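Local atomic coordinates of dihydropyrimidinase (Brevibacillus agri, PDB entry 3SFW), a protein that probably catalyses the zinc-dependent hydrolytic ring opening of dihydropyrimidines, as a metal-dependent amidohydrolase. Residues D163-L166 / F167-I171; V189-Y192 / L193-A197. All coordinates share one frame; numbering follows the deposited sequence.

Contact 1: D163-L166 / F167-I171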
# COMPACT_ATOMS: atom_id res chain seq x y z
N ASP A 163 23.17 -3.95 -11.95
CA ASP A 163 22.20 -4.97 -11.61
C ASP A 163 22.72 -6.38 -11.81
O ASP A 163 22.36 -7.28 -11.06
CB ASP A 163 20.89 -4.78 -12.39
CG ASP A 163 20.11 -3.55 -11.91
OD1 ASP A 163 20.46 -2.97 -10.84
OD2 ASP A 163 19.12 -3.20 -12.60
N GLU A 164 23.48 -6.59 -12.88
CA GLU A 164 24.13 -7.90 -13.04
C GLU A 164 25.03 -8.26 -11.84
O GLU A 164 24.93 -9.38 -11.27
CB GLU A 164 24.93 -7.92 -14.36
CG GLU A 164 25.79 -9.17 -14.52
CD GLU A 164 26.60 -9.19 -15.85
OE1 GLU A 164 27.21 -10.24 -16.12
OE2 GLU A 164 26.61 -8.19 -16.60
N THR A 165 25.85 -7.31 -11.38
CA THR A 165 26.69 -7.57 -10.23
C THR A 165 25.86 -7.84 -8.97
O THR A 165 26.14 -8.77 -8.21
CB THR A 165 27.69 -6.44 -10.02
OG1 THR A 165 28.63 -6.47 -11.09
CG2 THR A 165 28.44 -6.61 -8.73
N LEU A 166 24.84 -7.02 -8.76
CA LEU A 166 24.07 -7.13 -7.51
C LEU A 166 23.29 -8.44 -7.52
O LEU A 166 23.28 -9.17 -6.53
CB LEU A 166 23.15 -5.90 -7.32
CG LEU A 166 22.13 -6.04 -6.17
CD1 LEU A 166 22.88 -6.28 -4.83
CD2 LEU A 166 21.27 -4.76 -6.09
N PHE A 167 22.69 -8.81 -8.65
CA PHE A 167 21.89 -10.04 -8.66
C PHE A 167 22.76 -11.31 -8.50
O PHE A 167 22.44 -12.20 -7.70
CB PHE A 167 21.10 -10.14 -9.97
CG PHE A 167 20.07 -11.23 -9.98
CD1 PHE A 167 20.03 -12.13 -11.03
CD2 PHE A 167 19.13 -11.35 -8.95
CE1 PHE A 167 19.05 -13.15 -11.07
CE2 PHE A 167 18.16 -12.35 -8.96
CZ PHE A 167 18.09 -13.23 -10.06
N LYS A 168 23.85 -11.38 -9.24
CA LYS A 168 24.82 -12.47 -9.09
C LYS A 168 25.37 -12.57 -7.67
O LYS A 168 25.51 -13.68 -7.13
CB LYS A 168 25.96 -12.28 -10.09
CG LYS A 168 25.52 -12.60 -11.51
CD LYS A 168 26.71 -12.42 -12.46
CE LYS A 168 26.41 -13.00 -13.83
NZ LYS A 168 27.66 -12.94 -14.67
N THR A 169 25.61 -11.41 -7.03
CA THR A 169 26.19 -11.41 -5.70
C THR A 169 25.15 -11.95 -4.71
O THR A 169 25.46 -12.76 -3.82
CB THR A 169 26.65 -10.02 -5.29
OG1 THR A 169 27.66 -9.59 -6.19
CG2 THR A 169 27.20 -10.01 -3.85
N LEU A 170 23.89 -11.58 -4.93
CA LEU A 170 22.79 -12.08 -4.05
C LEU A 170 22.60 -13.60 -4.18
O LEU A 170 22.45 -14.30 -3.16
CB LEU A 170 21.46 -11.37 -4.36
CG LEU A 170 21.37 -9.92 -3.84
CD1 LEU A 170 20.31 -9.15 -4.71
CD2 LEU A 170 21.00 -9.92 -2.33
N ILE A 171 22.71 -14.09 -5.41
CA ILE A 171 22.58 -15.54 -5.65
C ILE A 171 23.70 -16.29 -4.98
O ILE A 171 23.49 -17.29 -4.29
CB ILE A 171 22.53 -15.85 -7.15
CG1 ILE A 171 21.18 -15.35 -7.70
CG2 ILE A 171 22.61 -17.36 -7.39
CD1 ILE A 171 21.08 -15.40 -9.12
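Thr165 O is gripped twice by Thr169, one turn further along helix 163-176. The hydroxyl of Thr169 donates to it, OG1 to Thr165 O at 2.7 Å, and the amide N of Thr169 reaches the same oxygen at 2.9 Å. The two donors arrive from opposite faces of the carbonyl plane, which lets one acceptor serve both. The torsion of Thr169 makes this possible: with chi1 at -62°, OG1 lies beside its own backbone N and faces back along the helix, so the buried hydroxyl finds its acceptor in the preceding turn. The regular i to i+4 pattern continues around it, with Phe167 N bound to Asp163 O and Leu170 N to Leu166 O.

On the more open flank, Glu164 and Lys168 run side by side as extended chains. Lys168 NZ meets Glu164 OE1 at 3.1 Å in a salt bridge that uses the anti lone pair of the oxygen, and the aliphatic stems touch below it, Glu164 CG lying 3.9 Å from Lys168 CE. The other oxygen, OE2, is bridged to Lys156 of the second subunit. Were the Lys168 side chain cut back to an alanine here, OE1 would probably lose its cationic mate in this helix and the glutamate stem its aliphatic neighbour, leaving the carboxylate less firmly fixed.

Toward the protein interior, Leu166 CD1 packs on Leu170 CD1 at 3.9 Å, and both leucines continue onto Val180 of strand 180-182 and Leu227 of helix 214-230. The helix is therefore amphipathic: its leucines join it to the strand and the neighbouring helix, while Glu164, set between two lysines of different chains, is likely to remain ionised and to tie this charged flank to the subunit interface.

Contact 2: V189-Y192 / L193-A197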
# COMPACT_ATOMS: atom_id res chain seq x y z
N VAL A 189 20.86 8.38 -12.02
CA VAL A 189 20.04 9.58 -11.79
C VAL A 189 20.92 10.63 -11.13
O VAL A 189 20.92 11.78 -11.54
CB VAL A 189 18.82 9.28 -10.84
CG1 VAL A 189 18.19 10.63 -10.32
CG2 VAL A 189 17.80 8.45 -11.56
N LEU A 190 21.66 10.22 -10.09
CA LEU A 190 22.52 11.18 -9.36
C LEU A 190 23.61 11.79 -10.27
O LEU A 190 23.88 13.02 -10.22
CB LEU A 190 23.18 10.49 -8.16
CG LEU A 190 22.33 10.54 -6.87
CD1 LEU A 190 20.83 10.25 -7.15
CD2 LEU A 190 22.90 9.56 -5.85
N ASP A 191 24.25 10.95 -11.07
CA ASP A 191 25.34 11.45 -11.97
C ASP A 191 24.81 12.54 -12.91
O ASP A 191 25.46 13.60 -13.06
CB ASP A 191 25.95 10.30 -12.80
CG ASP A 191 27.18 10.74 -13.60
OD1 ASP A 191 27.10 10.81 -14.85
OD2 ASP A 191 28.25 10.93 -12.99
N TYR A 192 23.58 12.35 -13.42
CA TYR A 192 22.99 13.31 -14.38
C TYR A 192 22.63 14.58 -13.65
O TYR A 192 23.03 15.67 -14.08
CB TYR A 192 21.73 12.75 -15.04
CG TYR A 192 21.14 13.77 -16.00
CD1 TYR A 192 21.70 13.94 -17.27
CD2 TYR A 192 20.20 14.69 -15.56
CE1 TYR A 192 21.20 14.93 -18.14
CE2 TYR A 192 19.73 15.70 -16.39
CZ TYR A 192 20.21 15.79 -17.68
OH TYR A 192 19.73 16.82 -18.48
N LEU A 193 21.97 14.44 -12.49
CA LEU A 193 21.59 15.65 -11.72
C LEU A 193 22.77 16.49 -11.27
O LEU A 193 22.70 17.72 -11.29
CB LEU A 193 20.68 15.31 -10.54
CG LEU A 193 19.31 14.68 -10.91
CD1 LEU A 193 18.55 14.30 -9.59
CD2 LEU A 193 18.42 15.61 -11.80
N THR A 194 23.85 15.86 -10.82
CA THR A 194 24.99 16.64 -10.32
C THR A 194 25.65 17.40 -11.48
O THR A 194 26.06 18.53 -11.31
CB THR A 194 26.09 15.82 -9.64
OG1 THR A 194 26.72 14.97 -10.59
CG2 THR A 194 25.53 15.01 -8.47
N LYS A 195 25.70 16.77 -12.65
CA LYS A 195 26.26 17.41 -13.82
C LYS A 195 25.42 18.58 -14.31
O LYS A 195 25.96 19.64 -14.66
CB LYS A 195 26.50 16.38 -14.93
CG LYS A 195 27.80 15.62 -14.67
CD LYS A 195 27.96 14.46 -15.57
CE LYS A 195 29.30 13.80 -15.28
NZ LYS A 195 29.32 12.42 -15.79
N GLN A 196 24.11 18.42 -14.25
CA GLN A 196 23.18 19.49 -14.60
C GLN A 196 23.32 20.65 -13.62
O GLN A 196 23.38 21.84 -14.02
CB GLN A 196 21.76 18.94 -14.58
CG GLN A 196 20.65 19.99 -14.66
CD GLN A 196 19.26 19.34 -14.67
OE1 GLN A 196 18.81 18.80 -15.69
NE2 GLN A 196 18.59 19.35 -13.50
N ALA A 197 23.47 20.32 -12.34
CA ALA A 197 23.58 21.37 -11.32
C ALA A 197 24.80 22.23 -11.63
O ALA A 197 24.75 23.47 -11.58
CB ALA A 197 23.72 20.75 -9.89
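Val189 and Leu193 lie one turn apart within helix 187-199 of the TIM-barrel, (beta/alpha)8, amidohydrolase domain. The backbone evidence for regular alpha-helix is a run of i to i+4 bonds: Leu193 N to Val189 O at 3.0 Å, followed by Thr194 N to Leu190 O, Lys195 N to Asp191 O and Gln196 N to Tyr192 O.

The closest apolar contact is between Val189 and Leu193. Their side chains lie side by side and point the same way, with CG1 of Val189 3.8 Å from CD1 of Leu193. The valine places CG1 anti to its backbone N (chi1 166°), which brings that methyl up to the leucine. Both residues also pack on the second subunit, Val189 on its Leu227 and Leu193 on its Phe167, so the pair belongs to the interface between chains.

The ionic contact joins Asp191 to Lys195. The extended lysine carries NZ to 2.9 Å from Asp191 OD1, which it meets on the syn side but 21° out of the carboxylate plane. Its bond to Asp191 OD2, at 3.3 Å, is weak, so the ammonium favours one oxygen. OD1 also has a long, weak ion pair with Lys156 of the same chain; two cations near it would probably favour the charged form of the aspartate.

Polar and aromatic groups meet where Tyr192 and Gln196 cross. The extended glutamine brings its amide end to the far part of the ring, with the two planes 81° apart. Its OE1 approaches the tyrosine obliquely, lying 3.3 Å from CE2 and 3.5 Å from OH.

In the fold
Contact 1 is the more buried of the two, with helix 163-176 set against strand 180-182 and helix 214-230; contact 2 is only partly buried, on helix 187-199, and includes the exposed Lys195. Their centres lie about 25 Å apart and, within one chain, their nearest atoms are about 11 Å apart. Across the assembly, however, the two helices meet: Phe167 and Ile171 of contact 1 pack on Val189 and Tyr192 of the second subunit. Each has an acidic residue paired with a lysine one turn on, but contact 1 adds a buried threonine hydroxyl and interior leucines, whereas contact 2 turns its apolar pair to the interface.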